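Local coordinates for cellulase (PDB 6UI3), which is the family 5 catalytic domain of a larger protein and probably cuts internal links of cellulose and related plant polysaccharides as a broad-specificity endoglucanase, at residues A[58-63]-A[333-338]; A[199-204]-A[223-228]; A[251-256]-A[267-272]; A[285-290]-A[329-334]; A[289-294]-A[299-304]. All blocks are in the same frame, centred on the assembly; numbering follows the deposited sequence. Where two conformers were deposited one is given.

Interaction 1. Residues A[58-63]-A[333-338]; sequences AGFNTV and QAMKDG
Met335 reaches from helix 329-339 to the ring of Phe60. Its CB already points toward 58-63. CG continues away from the helix and packs on the methyl of Thr287. SD then comes within 4.0 Å of CE2 of Phe60, approaching the ring obliquely. This is a Met-aromatic contact, with the sulfur well off the ring normal. A bend at chi3 (-146°) carries the last atom, CE, onto the indole of Trp303. With CG beside its backbone N (chi1 -67°), the end of the Phe60 ring comes nearer to the helix, and the ring also meets Trp27 edge-to-face. This domain is a TIM barrel. Here its last helix packs against the turn that leads from helix 49-58 into strand 62-65. That turn is a Schellman motif. Gly59, the first residue to leave the helical conformation, has a positive phi of 111°, and it has no side chain to obstruct Lys336. The extended lysine chain passes with CE 4.0 Å from CA of Gly59. Its NZ lies 2.8 Å from O of Ala58, a weak hydrogen bond whose geometry is doubtful. On the exposed side of helix 329-339, NE2 of Gln333 donates to OD1 of Asp337 at 2.9 Å.

Interaction 2. Residues A[199-204]-A[223-228]; sequences ASSDYP and AYIPYN
Ser201 turns its hydroxyl toward the apolar side chains of Ala223 and Ile225, and no hydrogen bond crosses between the two segments. OG lies 4.0 Å from CB of Ala223. It is also 4.5 Å from CD1 of Ile225, the end of that side chain. The torsion explains the approach: at chi1 66°, OG sits between the backbone N and the carbonyl carbon, on a side chain that already heads for 223-228. Thr252 of helix 243-261 packs against Ser201 as well. Each segment is shaped by its own turns. In 199-204, OG of Ser200 accepts from N of Asp202 at 3.0 Å and 164°, an ST turn just before helix 203-208. In 223-228, Tyr224 centres an inverse gamma turn, and a cis peptide precedes Pro226 at the N-cap of the next short helix. Both segments follow barrel strands, 192-195 and 217-222. They therefore lie at the C-terminal rim of the TIM barrel, the end that carries the active site in this fold. Tyr224 OH makes a weak hydrogen bond to Gln271 there. With 84 Å² buried, the contact is a small, loose van der Waals one, and no polar pairing holds it.

Interaction 3. Residues A[251-256]-A[267-272]; sequences KTFRML and VIIGQF. Unlike the reference sequence in segment 267-272: Gln271 (reference Glu).
Phe253 and Ile269 make the close part of this contact. The ring comes from helix 243-261 and the isoleucine from strand 267-272, in opposite directions. CE2 of Phe253 lies 3.7 Å from CD1 of Ile269, and CZ of Phe253 is 3.9 Å from CG1 of Ile269. The approach to the ring is oblique. With CG1 set beside the backbone N (chi1 -54°), chi2 of -61° folds CD1 back, and both carbons lie near CE2 and CZ. Tyr290 meets the ring of Phe253 edge-to-face. The other end is looser: Leu256 and Val267 each point toward the other segment, but their nearest atoms, O of Leu256 and CG2 of Val267, are 4.5 Å apart. The far side of the helix faces solvent, with Lys251 and with Arg254, which pairs with Asp250. Gln271 replaces a Glu of the reference sequence; family 5 enzymes carry their nucleophilic glutamate at the end of the seventh strand, so this is probably that position. The apolar layer between outer helix and inner strand is that of a TIM barrel.

Interaction 4. Residues A[285-290]-A[329-334]; sequences NFTKFY and PELVQA
Thr287 and Leu331 cross at about a right angle between two neighbouring helices. The threonine methyl, CG2, is the part that reaches over. It touches the backbone O of Leu331 at 3.9 Å and CB of Ala334 at 3.9 Å. The hydroxyl is turned back along its own helix, beside the backbone N (chi1 -61°), and bonds to the carbonyl of Arg283. Its OG1 still lies 4.1 Å from CD2 of Leu331. These helices, 280-296 and 329-339, are adjacent members of the outer layer of the TIM barrel. The segments 285-290 and 329-334 run nearly parallel, with a crossing angle of -18° and axes 8.6 Å apart at closest approach. The small side chain of Ala334 fits the close approach: CA of Lys288 and CA of Ala334 are 4.7 Å apart. CA of Lys288 rests 3.7 Å from O of Ala334, backbone against backbone. The lysine chain sets out alongside helix 329-339, then bends at chi2, and its end leads away from 329-334 at the exposed margin.

Interaction 5. Residues A[289-294]-A[299-304]; sequences FYVSTA and MPCLWW
Cys301 is the bump in this contact, and the hollow is formed by Tyr290, Val291 and Ala294 on one side of the helix. Its SG presses tightly on CB of Ala294, at 3.3 Å. It also meets the edge of the Tyr290 ring in plane, 3.9 Å from CE1, a sulfur-aromatic contact. CG2 of Val291 meets the base of the same side chain, 4.2 Å from CB of Cys301. SG stands beside the backbone N of Cys301 (chi1 -64°), which places it in this notch. Next to it, CB of Met299 lies 4.2 Å from CB of Ala294, while the thioether end leads away toward Phe253 and Val261. One hydrogen bond joins the backbones: N of Met299 donates to O of Ala294 at 3.0 Å and 166°. The contact belongs to the beta-alpha-beta unit of strand 267-272, helix 280-296 and strand 301-305. Segments 289-294 and 301-304 run roughly antiparallel (151°), with strand 267-272 on one flank of strand 301-305 and strand 25-29 on the other.

In the fold
Interactions 3 and 5 lie deep, where outer helices meet barrel strands, and are almost wholly apolar. Their strands, 267-272 and 301-305, are sheet neighbours joined by backbone bonds, and Tyr290 links the two contacts. Interaction 4 ties helix to helix in the outer layer and reaches the surface at Lys288. It shares helix 280-296 with interaction 5 and helix 329-339 with interaction 1. Interaction 1 is only partly buried and mixes a sulfur-aromatic touch with a lysine. It brings the last helix to the start of strand 62-65. Interaction 2 is buried too, but among loops at the barrel rim, and Tyr290 OH bonds to its Ala223.

Interaction 1. Residues A[58-63]-A[333-338]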
# COMPACT_ATOMS: atom_id res chain seq x y z
N ALA A 58 13.87 13.64 -4.31
CA ALA A 58 13.71 13.03 -5.62
C ALA A 58 12.32 13.22 -6.20
O ALA A 58 12.11 12.90 -7.38
CB ALA A 58 14.01 11.54 -5.55
N GLY A 59 11.36 13.72 -5.42
CA GLY A 59 10.04 14.03 -5.93
C GLY A 59 8.92 13.15 -5.42
O GLY A 59 7.78 13.31 -5.88
N PHE A 60 9.18 12.22 -4.52
CA PHE A 60 8.11 11.42 -3.93
C PHE A 60 7.37 12.22 -2.86
O PHE A 60 7.96 13.05 -2.15
CB PHE A 60 8.68 10.14 -3.31
CG PHE A 60 9.22 9.18 -4.32
CD1 PHE A 60 10.57 9.16 -4.64
CD2 PHE A 60 8.38 8.28 -4.96
CE1 PHE A 60 11.06 8.28 -5.59
CE2 PHE A 60 8.87 7.39 -5.91
CZ PHE A 60 10.20 7.39 -6.21
N ASN A 61 6.08 11.94 -2.72
CA ASN A 61 5.21 12.65 -1.80
C ASN A 61 4.47 11.76 -0.82
O ASN A 61 3.84 12.29 0.11
CB ASN A 61 4.16 13.44 -2.60
CG ASN A 61 3.56 14.57 -1.84
OD1 ASN A 61 4.28 15.42 -1.29
ND2 ASN A 61 2.24 14.64 -1.83
N THR A 62 4.49 10.44 -1.01
CA THR A 62 3.74 9.49 -0.20
C THR A 62 4.59 8.25 0.04
O THR A 62 5.21 7.73 -0.90
CB THR A 62 2.46 9.05 -0.95
OG1 THR A 62 1.55 10.15 -1.07
CG2 THR A 62 1.74 7.92 -0.22
N VAL A 63 4.62 7.78 1.29
CA VAL A 63 5.30 6.54 1.65
C VAL A 63 4.33 5.61 2.35
O VAL A 63 3.72 5.97 3.37
CB VAL A 63 6.54 6.78 2.54
CG1 VAL A 63 7.13 5.44 3.00
CG2 VAL A 63 7.59 7.60 1.81
N GLN A 333 12.25 9.34 -12.98
CA GLN A 333 11.85 10.35 -13.95
C GLN A 333 10.63 9.90 -14.75
O GLN A 333 9.79 10.72 -15.11
CB GLN A 333 13.02 10.69 -14.87
CG GLN A 333 12.76 11.90 -15.76
CD GLN A 333 12.51 13.16 -14.96
OE1 GLN A 333 13.27 13.48 -14.05
NE2 GLN A 333 11.43 13.86 -15.27
N ALA A 334 10.52 8.60 -15.03
CA ALA A 334 9.36 8.08 -15.75
C ALA A 334 8.08 8.27 -14.95
O ALA A 334 7.02 8.58 -15.52
CB ALA A 334 9.56 6.60 -16.10
N MET A 335 8.15 8.08 -13.63
CA MET A 335 6.99 8.35 -12.79
C MET A 335 6.61 9.81 -12.85
O MET A 335 5.43 10.15 -13.00
CB MET A 335 7.28 7.94 -11.34
CG MET A 335 7.50 6.44 -11.14
SD MET A 335 7.73 5.88 -9.43
CE MET A 335 8.85 4.54 -9.69
N LYS A 336 7.60 10.71 -12.77
CA LYS A 336 7.32 12.13 -12.86
C LYS A 336 6.73 12.48 -14.22
O LYS A 336 5.78 13.27 -14.31
CB LYS A 336 8.60 12.94 -12.65
CG LYS A 336 9.12 12.87 -11.26
CD LYS A 336 10.43 13.61 -11.20
CE LYS A 336 10.96 13.61 -9.80
NZ LYS A 336 12.29 14.27 -9.76
N ASP A 337 7.28 11.91 -15.29
CA ASP A 337 6.80 12.24 -16.61
C ASP A 337 5.39 11.71 -16.83
O ASP A 337 4.59 12.35 -17.52
CB ASP A 337 7.74 11.67 -17.68
CG ASP A 337 9.09 12.36 -17.73
OD1 ASP A 337 9.26 13.44 -17.12
OD2 ASP A 337 9.99 11.82 -18.39
N GLY A 338 5.05 10.57 -16.22
CA GLY A 338 3.69 10.07 -16.33
C GLY A 338 2.70 10.88 -15.52
O GLY A 338 1.55 11.04 -15.92

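Interaction 2. Residues A[199-204]-A[223-228]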
# COMPACT_ATOMS: atom_id res chain seq x y z
N ALA A 199 -6.15 -7.43 -2.75
CA ALA A 199 -5.98 -6.12 -3.38
C ALA A 199 -5.94 -6.24 -4.91
O ALA A 199 -5.30 -5.45 -5.61
CB ALA A 199 -4.77 -5.35 -2.84
N SER A 200 -6.63 -7.23 -5.45
CA SER A 200 -6.58 -7.52 -6.87
C SER A 200 -7.47 -6.58 -7.69
O SER A 200 -8.57 -6.19 -7.28
CB SER A 200 -7.06 -8.95 -7.10
OG SER A 200 -7.00 -9.30 -8.47
N SER A 201 -6.99 -6.29 -8.90
CA SER A 201 -7.75 -5.59 -9.92
C SER A 201 -8.45 -6.53 -10.90
O SER A 201 -9.09 -6.04 -11.84
CB SER A 201 -6.85 -4.61 -10.68
OG SER A 201 -5.87 -5.29 -11.44
N ASP A 202 -8.34 -7.84 -10.73
CA ASP A 202 -9.09 -8.73 -11.61
C ASP A 202 -10.58 -8.50 -11.37
O ASP A 202 -11.02 -8.32 -10.24
CB ASP A 202 -8.78 -10.22 -11.35
CG ASP A 202 -7.32 -10.58 -11.53
OD1 ASP A 202 -6.71 -10.12 -12.51
OD2 ASP A 202 -6.80 -11.36 -10.69
N TYR A 203 -11.36 -8.56 -12.46
CA TYR A 203 -12.75 -8.14 -12.38
C TYR A 203 -13.56 -8.88 -11.31
O TYR A 203 -14.36 -8.22 -10.63
CB TYR A 203 -13.45 -8.18 -13.75
CG TYR A 203 -14.79 -7.52 -13.63
CD1 TYR A 203 -14.88 -6.14 -13.46
CD2 TYR A 203 -15.96 -8.26 -13.59
CE1 TYR A 203 -16.10 -5.53 -13.29
CE2 TYR A 203 -17.19 -7.65 -13.40
CZ TYR A 203 -17.24 -6.28 -13.26
OH TYR A 203 -18.43 -5.63 -13.07
N PRO A 204 -13.42 -10.19 -11.10
CA PRO A 204 -14.28 -10.82 -10.08
C PRO A 204 -14.09 -10.26 -8.68
O PRO A 204 -15.05 -10.15 -7.91
CB PRO A 204 -13.91 -12.30 -10.18
CG PRO A 204 -13.46 -12.47 -11.58
CD PRO A 204 -12.70 -11.20 -11.90
N ALA A 223 -1.39 -3.76 -8.37
CA ALA A 223 -1.53 -4.16 -9.78
C ALA A 223 -0.17 -4.21 -10.47
O ALA A 223 0.26 -3.26 -11.14
CB ALA A 223 -2.54 -3.26 -10.51
N TYR A 224 0.51 -5.33 -10.29
CA TYR A 224 1.76 -5.61 -11.00
C TYR A 224 1.36 -6.32 -12.30
O TYR A 224 1.39 -7.54 -12.42
CB TYR A 224 2.65 -6.49 -10.16
CG TYR A 224 3.04 -5.99 -8.78
CD1 TYR A 224 4.27 -5.42 -8.55
CD2 TYR A 224 2.19 -6.17 -7.70
CE1 TYR A 224 4.66 -5.02 -7.28
CE2 TYR A 224 2.56 -5.78 -6.41
CZ TYR A 224 3.81 -5.21 -6.21
OH TYR A 224 4.23 -4.85 -4.95
N ILE A 225 0.94 -5.52 -13.27
CA ILE A 225 0.24 -6.05 -14.44
C ILE A 225 0.85 -5.54 -15.73
O ILE A 225 1.33 -4.39 -15.77
CB ILE A 225 -1.27 -5.73 -14.40
CG1 ILE A 225 -1.53 -4.22 -14.33
CG2 ILE A 225 -1.94 -6.49 -13.24
CD1 ILE A 225 -3.00 -3.86 -14.57
N PRO A 226 0.86 -6.34 -16.80
CA PRO A 226 0.53 -7.77 -16.79
C PRO A 226 1.58 -8.55 -16.00
O PRO A 226 2.76 -8.22 -16.01
CB PRO A 226 0.52 -8.15 -18.28
CG PRO A 226 1.31 -7.11 -18.95
CD PRO A 226 1.34 -5.88 -18.11
N TYR A 227 1.14 -9.59 -15.30
CA TYR A 227 2.00 -10.31 -14.37
C TYR A 227 3.27 -10.85 -15.02
O TYR A 227 4.35 -10.75 -14.44
CB TYR A 227 1.20 -11.46 -13.73
CG TYR A 227 2.05 -12.40 -12.93
CD1 TYR A 227 2.54 -12.02 -11.69
CD2 TYR A 227 2.38 -13.66 -13.41
CE1 TYR A 227 3.35 -12.88 -10.96
CE2 TYR A 227 3.18 -14.51 -12.68
CZ TYR A 227 3.66 -14.11 -11.46
OH TYR A 227 4.46 -14.98 -10.74
N ASN A 228 3.16 -11.48 -16.19
CA ASN A 228 4.33 -12.18 -16.72
C ASN A 228 5.47 -11.24 -17.04
O ASN A 228 6.64 -11.63 -16.93
CB ASN A 228 3.95 -13.02 -17.93
CG ASN A 228 3.22 -14.29 -17.56
OD1 ASN A 228 3.39 -14.82 -16.46
ND2 ASN A 228 2.42 -14.79 -18.48

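Interaction 3. Residues A[251-256]-A[267-272]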
# COMPACT_ATOMS: atom_id res chain seq x y z
N LYS A 251 -7.21 -1.24 -20.14
CA LYS A 251 -8.52 -1.84 -19.88
C LYS A 251 -8.78 -1.93 -18.39
O LYS A 251 -9.88 -1.61 -17.92
CB LYS A 251 -8.58 -3.23 -20.53
CG LYS A 251 -9.89 -4.02 -20.31
CD LYS A 251 -9.90 -5.32 -21.08
CE LYS A 251 -9.02 -6.37 -20.43
NZ LYS A 251 -8.83 -7.55 -21.33
N THR A 252 -7.78 -2.35 -17.63
CA THR A 252 -7.94 -2.49 -16.19
C THR A 252 -8.26 -1.15 -15.55
O THR A 252 -9.16 -1.04 -14.72
CB THR A 252 -6.67 -3.09 -15.56
OG1 THR A 252 -6.43 -4.40 -16.08
CG2 THR A 252 -6.78 -3.21 -14.05
N PHE A 253 -7.53 -0.10 -15.94
CA PHE A 253 -7.74 1.21 -15.33
C PHE A 253 -9.07 1.82 -15.73
O PHE A 253 -9.75 2.43 -14.90
CB PHE A 253 -6.56 2.15 -15.61
CG PHE A 253 -5.42 1.98 -14.64
CD1 PHE A 253 -4.38 1.12 -14.92
CD2 PHE A 253 -5.45 2.63 -13.41
CE1 PHE A 253 -3.36 0.93 -14.03
CE2 PHE A 253 -4.43 2.43 -12.49
CZ PHE A 253 -3.38 1.58 -12.81
N ARG A 254 -9.48 1.66 -16.99
CA ARG A 254 -10.81 2.12 -17.37
C ARG A 254 -11.89 1.41 -16.55
O ARG A 254 -12.90 2.02 -16.18
CB ARG A 254 -11.04 1.89 -18.86
CG ARG A 254 -10.28 2.83 -19.79
CD ARG A 254 -10.62 2.57 -21.23
NE ARG A 254 -9.85 3.39 -22.17
CZ ARG A 254 -10.23 4.56 -22.64
NH1 ARG A 254 -11.35 5.11 -22.24
NH2 ARG A 254 -9.47 5.19 -23.52
N MET A 255 -11.70 0.12 -16.28
CA MET A 255 -12.68 -0.63 -15.49
C MET A 255 -12.71 -0.14 -14.04
O MET A 255 -13.80 0.01 -13.47
CB MET A 255 -12.37 -2.12 -15.62
CG MET A 255 -13.22 -3.04 -14.76
SD MET A 255 -12.64 -3.17 -13.08
CE MET A 255 -11.07 -3.99 -13.33
N LEU A 256 -11.55 0.13 -13.44
CA LEU A 256 -11.54 0.64 -12.08
C LEU A 256 -12.20 2.01 -12.02
O LEU A 256 -12.90 2.34 -11.05
CB LEU A 256 -10.10 0.73 -11.57
CG LEU A 256 -9.41 -0.61 -11.30
CD1 LEU A 256 -7.93 -0.39 -11.06
CD2 LEU A 256 -10.03 -1.37 -10.12
N VAL A 267 -9.51 5.59 -5.98
CA VAL A 267 -8.69 4.38 -5.98
C VAL A 267 -7.23 4.78 -5.82
O VAL A 267 -6.76 5.72 -6.47
CB VAL A 267 -8.89 3.57 -7.28
CG1 VAL A 267 -8.00 2.35 -7.33
CG2 VAL A 267 -10.35 3.17 -7.46
N ILE A 268 -6.51 4.06 -4.97
CA ILE A 268 -5.06 4.20 -4.80
C ILE A 268 -4.41 2.91 -5.28
O ILE A 268 -4.79 1.82 -4.83
CB ILE A 268 -4.71 4.49 -3.33
CG1 ILE A 268 -5.25 5.86 -2.91
CG2 ILE A 268 -3.22 4.43 -3.11
CD1 ILE A 268 -5.37 6.05 -1.42
N ILE A 269 -3.43 3.03 -6.17
CA ILE A 269 -2.59 1.89 -6.54
C ILE A 269 -1.49 1.80 -5.48
O ILE A 269 -0.40 2.39 -5.61
CB ILE A 269 -2.04 2.00 -7.97
CG1 ILE A 269 -3.17 2.22 -8.98
CG2 ILE A 269 -1.22 0.76 -8.31
CD1 ILE A 269 -4.19 1.13 -9.05
N GLY A 270 -1.81 1.08 -4.40
CA GLY A 270 -0.93 1.02 -3.25
C GLY A 270 0.35 0.26 -3.49
O GLY A 270 1.31 0.44 -2.72
N GLN A 271 0.39 -0.60 -4.52
CA GLN A 271 1.62 -1.26 -4.96
C GLN A 271 1.59 -1.45 -6.46
O GLN A 271 0.59 -1.95 -7.00
CB GLN A 271 1.81 -2.65 -4.34
CG GLN A 271 1.86 -2.67 -2.82
CD GLN A 271 2.06 -4.05 -2.21
OE1 GLN A 271 1.85 -4.25 -1.02
NE2 GLN A 271 2.48 -4.98 -3.01
N PHE A 272 2.70 -1.14 -7.12
CA PHE A 272 2.99 -1.57 -8.48
C PHE A 272 4.51 -1.53 -8.62
O PHE A 272 5.21 -0.93 -7.80
CB PHE A 272 2.33 -0.69 -9.55
CG PHE A 272 3.15 0.53 -9.94
CD1 PHE A 272 3.40 1.54 -9.03
CD2 PHE A 272 3.66 0.67 -11.22
CE1 PHE A 272 4.16 2.63 -9.38
CE2 PHE A 272 4.41 1.77 -11.57
CZ PHE A 272 4.65 2.74 -10.66

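Interaction 4. Residues A[285-290]-A[329-334]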
# COMPACT_ATOMS: atom_id res chain seq x y z
N ASN A 285 9.50 2.69 -20.31
CA ASN A 285 8.27 2.84 -21.09
C ASN A 285 7.07 2.32 -20.32
O ASN A 285 6.01 2.96 -20.30
CB ASN A 285 8.38 2.07 -22.41
CG ASN A 285 9.47 2.59 -23.32
OD1 ASN A 285 9.94 3.72 -23.17
ND2 ASN A 285 9.85 1.77 -24.29
N PHE A 286 7.22 1.18 -19.65
CA PHE A 286 6.16 0.66 -18.80
C PHE A 286 5.75 1.66 -17.73
O PHE A 286 4.56 1.91 -17.52
CB PHE A 286 6.66 -0.64 -18.14
CG PHE A 286 5.74 -1.21 -17.08
CD1 PHE A 286 5.77 -0.76 -15.77
CD2 PHE A 286 4.86 -2.24 -17.38
CE1 PHE A 286 4.92 -1.32 -14.80
CE2 PHE A 286 4.03 -2.79 -16.40
CZ PHE A 286 4.06 -2.33 -15.14
N THR A 287 6.73 2.21 -17.03
CA THR A 287 6.45 3.05 -15.87
C THR A 287 5.80 4.35 -16.29
O THR A 287 4.82 4.79 -15.68
CB THR A 287 7.74 3.28 -15.08
OG1 THR A 287 8.25 2.02 -14.62
CG2 THR A 287 7.52 4.18 -13.89
N LYS A 288 6.29 4.95 -17.37
CA LYS A 288 5.67 6.15 -17.91
C LYS A 288 4.22 5.88 -18.31
O LYS A 288 3.30 6.62 -17.94
CB LYS A 288 6.48 6.63 -19.12
CG LYS A 288 5.84 7.74 -19.94
CD LYS A 288 5.80 9.03 -19.17
CE LYS A 288 5.01 10.10 -19.93
NZ LYS A 288 5.58 10.43 -21.26
N PHE A 289 4.00 4.80 -19.07
CA PHE A 289 2.65 4.47 -19.52
C PHE A 289 1.74 4.21 -18.34
O PHE A 289 0.59 4.69 -18.29
CB PHE A 289 2.68 3.24 -20.43
CG PHE A 289 1.34 2.90 -20.98
CD1 PHE A 289 0.91 3.46 -22.16
CD2 PHE A 289 0.48 2.07 -20.30
CE1 PHE A 289 -0.36 3.18 -22.66
CE2 PHE A 289 -0.77 1.77 -20.80
CZ PHE A 289 -1.19 2.33 -21.96
N TYR A 290 2.21 3.41 -17.38
CA TYR A 290 1.41 3.01 -16.23
C TYR A 290 0.98 4.23 -15.43
O TYR A 290 -0.21 4.42 -15.14
CB TYR A 290 2.24 2.05 -15.38
CG TYR A 290 1.48 1.32 -14.30
CD1 TYR A 290 1.00 1.98 -13.18
CD2 TYR A 290 1.26 -0.04 -14.40
CE1 TYR A 290 0.30 1.30 -12.19
CE2 TYR A 290 0.56 -0.72 -13.42
CZ TYR A 290 0.10 -0.04 -12.30
OH TYR A 290 -0.60 -0.69 -11.29
N PRO A 329 17.82 6.21 -12.12
CA PRO A 329 17.08 7.48 -12.00
C PRO A 329 16.03 7.64 -13.08
O PRO A 329 15.03 8.36 -12.88
CB PRO A 329 18.18 8.54 -12.08
CG PRO A 329 19.26 7.90 -12.94
CD PRO A 329 19.23 6.43 -12.49
N GLU A 330 16.21 6.95 -14.22
CA GLU A 330 15.26 7.03 -15.31
C GLU A 330 13.88 6.54 -14.89
O GLU A 330 12.87 6.96 -15.46
CB GLU A 330 15.74 6.18 -16.49
CG GLU A 330 17.12 6.54 -17.04
CD GLU A 330 18.30 5.77 -16.41
OE1 GLU A 330 18.16 5.23 -15.28
OE2 GLU A 330 19.35 5.72 -17.06
N LEU A 331 13.80 5.63 -13.92
CA LEU A 331 12.51 5.12 -13.51
C LEU A 331 11.78 6.12 -12.62
O LEU A 331 10.55 6.23 -12.68
CB LEU A 331 12.67 3.78 -12.79
CG LEU A 331 13.19 2.66 -13.69
CD1 LEU A 331 13.33 1.35 -12.92
CD2 LEU A 331 12.33 2.46 -14.93
N VAL A 332 12.52 6.84 -11.78
CA VAL A 332 11.91 7.93 -11.02
C VAL A 332 11.42 9.00 -11.98
O VAL A 332 10.31 9.53 -11.86
CB VAL A 332 12.90 8.49 -9.99
CG1 VAL A 332 12.28 9.65 -9.24
CG2 VAL A 332 13.39 7.39 -9.04
N GLN A 333 12.25 9.34 -12.98
CA GLN A 333 11.85 10.35 -13.95
C GLN A 333 10.63 9.90 -14.75
O GLN A 333 9.79 10.72 -15.11
CB GLN A 333 13.02 10.69 -14.87
CG GLN A 333 12.76 11.90 -15.76
CD GLN A 333 12.51 13.16 -14.96
OE1 GLN A 333 13.27 13.48 -14.05
NE2 GLN A 333 11.43 13.86 -15.27
N ALA A 334 10.52 8.60 -15.03
CA ALA A 334 9.36 8.08 -15.75
C ALA A 334 8.08 8.27 -14.95
O ALA A 334 7.02 8.58 -15.52
CB ALA A 334 9.56 6.60 -16.10

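Interaction 5. Residues A[289-294]-A[299-304]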
# COMPACT_ATOMS: atom_id res chain seq x y z
N PHE A 289 4.00 4.80 -19.07
CA PHE A 289 2.65 4.47 -19.52
C PHE A 289 1.74 4.21 -18.34
O PHE A 289 0.59 4.69 -18.29
CB PHE A 289 2.68 3.24 -20.43
CG PHE A 289 1.34 2.90 -20.98
CD1 PHE A 289 0.91 3.46 -22.16
CD2 PHE A 289 0.48 2.07 -20.30
CE1 PHE A 289 -0.36 3.18 -22.66
CE2 PHE A 289 -0.77 1.77 -20.80
CZ PHE A 289 -1.19 2.33 -21.96
N TYR A 290 2.21 3.41 -17.38
CA TYR A 290 1.41 3.01 -16.23
C TYR A 290 0.98 4.23 -15.43
O TYR A 290 -0.21 4.42 -15.14
CB TYR A 290 2.24 2.05 -15.38
CG TYR A 290 1.48 1.32 -14.30
CD1 TYR A 290 1.00 1.98 -13.18
CD2 TYR A 290 1.26 -0.04 -14.40
CE1 TYR A 290 0.30 1.30 -12.19
CE2 TYR A 290 0.56 -0.72 -13.42
CZ TYR A 290 0.10 -0.04 -12.30
OH TYR A 290 -0.60 -0.69 -11.29
N VAL A 291 1.94 5.07 -15.05
CA VAL A 291 1.60 6.22 -14.22
C VAL A 291 0.73 7.20 -15.00
O VAL A 291 -0.19 7.81 -14.44
CB VAL A 291 2.85 6.87 -13.60
CG1 VAL A 291 2.50 8.11 -12.81
CG2 VAL A 291 3.55 5.86 -12.70
N SER A 292 1.01 7.41 -16.29
CA SER A 292 0.16 8.29 -17.08
C SER A 292 -1.29 7.81 -17.09
O SER A 292 -2.22 8.60 -16.93
CB SER A 292 0.68 8.40 -18.50
OG SER A 292 -0.22 9.15 -19.30
N THR A 293 -1.49 6.51 -17.30
CA THR A 293 -2.83 5.95 -17.36
C THR A 293 -3.53 6.09 -16.01
O THR A 293 -4.69 6.51 -15.94
CB THR A 293 -2.75 4.48 -17.79
OG1 THR A 293 -2.10 4.39 -19.06
CG2 THR A 293 -4.14 3.88 -17.92
N ALA A 294 -2.85 5.73 -14.92
CA ALA A 294 -3.43 5.88 -13.59
C ALA A 294 -3.78 7.33 -13.29
O ALA A 294 -4.84 7.62 -12.70
CB ALA A 294 -2.43 5.35 -12.56
N MET A 299 -5.58 8.23 -9.88
CA MET A 299 -5.10 7.18 -9.00
C MET A 299 -3.62 7.35 -8.70
O MET A 299 -2.79 7.17 -9.62
CB MET A 299 -5.37 5.82 -9.63
CG MET A 299 -6.82 5.65 -10.00
SD MET A 299 -7.19 4.09 -10.79
CE MET A 299 -8.89 4.29 -11.26
N PRO A 300 -3.23 7.66 -7.47
CA PRO A 300 -1.80 7.70 -7.15
C PRO A 300 -1.21 6.30 -7.23
O PRO A 300 -1.87 5.30 -6.95
CB PRO A 300 -1.74 8.24 -5.72
CG PRO A 300 -3.10 8.34 -5.25
CD PRO A 300 -4.08 8.02 -6.32
N CYS A 301 0.07 6.25 -7.63
CA CYS A 301 0.81 5.00 -7.80
C CYS A 301 1.99 4.97 -6.83
O CYS A 301 2.76 5.92 -6.75
CB CYS A 301 1.35 4.87 -9.22
SG CYS A 301 0.07 4.76 -10.48
N LEU A 302 2.11 3.87 -6.09
CA LEU A 302 3.16 3.69 -5.11
C LEU A 302 4.05 2.52 -5.52
O LEU A 302 3.61 1.37 -5.48
CB LEU A 302 2.55 3.44 -3.73
CG LEU A 302 1.84 4.60 -3.04
CD1 LEU A 302 0.67 5.17 -3.72
CD2 LEU A 302 1.41 4.15 -1.65
N TRP A 303 5.29 2.80 -5.90
CA TRP A 303 6.22 1.76 -6.31
C TRP A 303 6.61 0.89 -5.12
O TRP A 303 6.89 1.39 -4.03
CB TRP A 303 7.47 2.41 -6.92
CG TRP A 303 8.51 1.42 -7.43
CD1 TRP A 303 9.41 0.73 -6.68
CD2 TRP A 303 8.77 1.04 -8.79
NE1 TRP A 303 10.18 -0.07 -7.47
CE2 TRP A 303 9.82 0.10 -8.77
CE3 TRP A 303 8.20 1.38 -10.01
CZ2 TRP A 303 10.33 -0.47 -9.93
CZ3 TRP A 303 8.72 0.82 -11.16
CH2 TRP A 303 9.78 -0.09 -11.11
N TRP A 304 6.66 -0.43 -5.34
CA TRP A 304 7.12 -1.38 -4.32
C TRP A 304 8.64 -1.47 -4.35
O TRP A 304 9.21 -2.10 -5.24
CB TRP A 304 6.52 -2.77 -4.53
CG TRP A 304 6.97 -3.73 -3.46
CD1 TRP A 304 7.99 -4.64 -3.55
CD2 TRP A 304 6.44 -3.85 -2.15
NE1 TRP A 304 8.13 -5.31 -2.36
CE2 TRP A 304 7.18 -4.86 -1.48
CE3 TRP A 304 5.40 -3.22 -1.46
CZ2 TRP A 304 6.91 -5.22 -0.17
CZ3 TRP A 304 5.14 -3.59 -0.17
CH2 TRP A 304 5.88 -4.58 0.46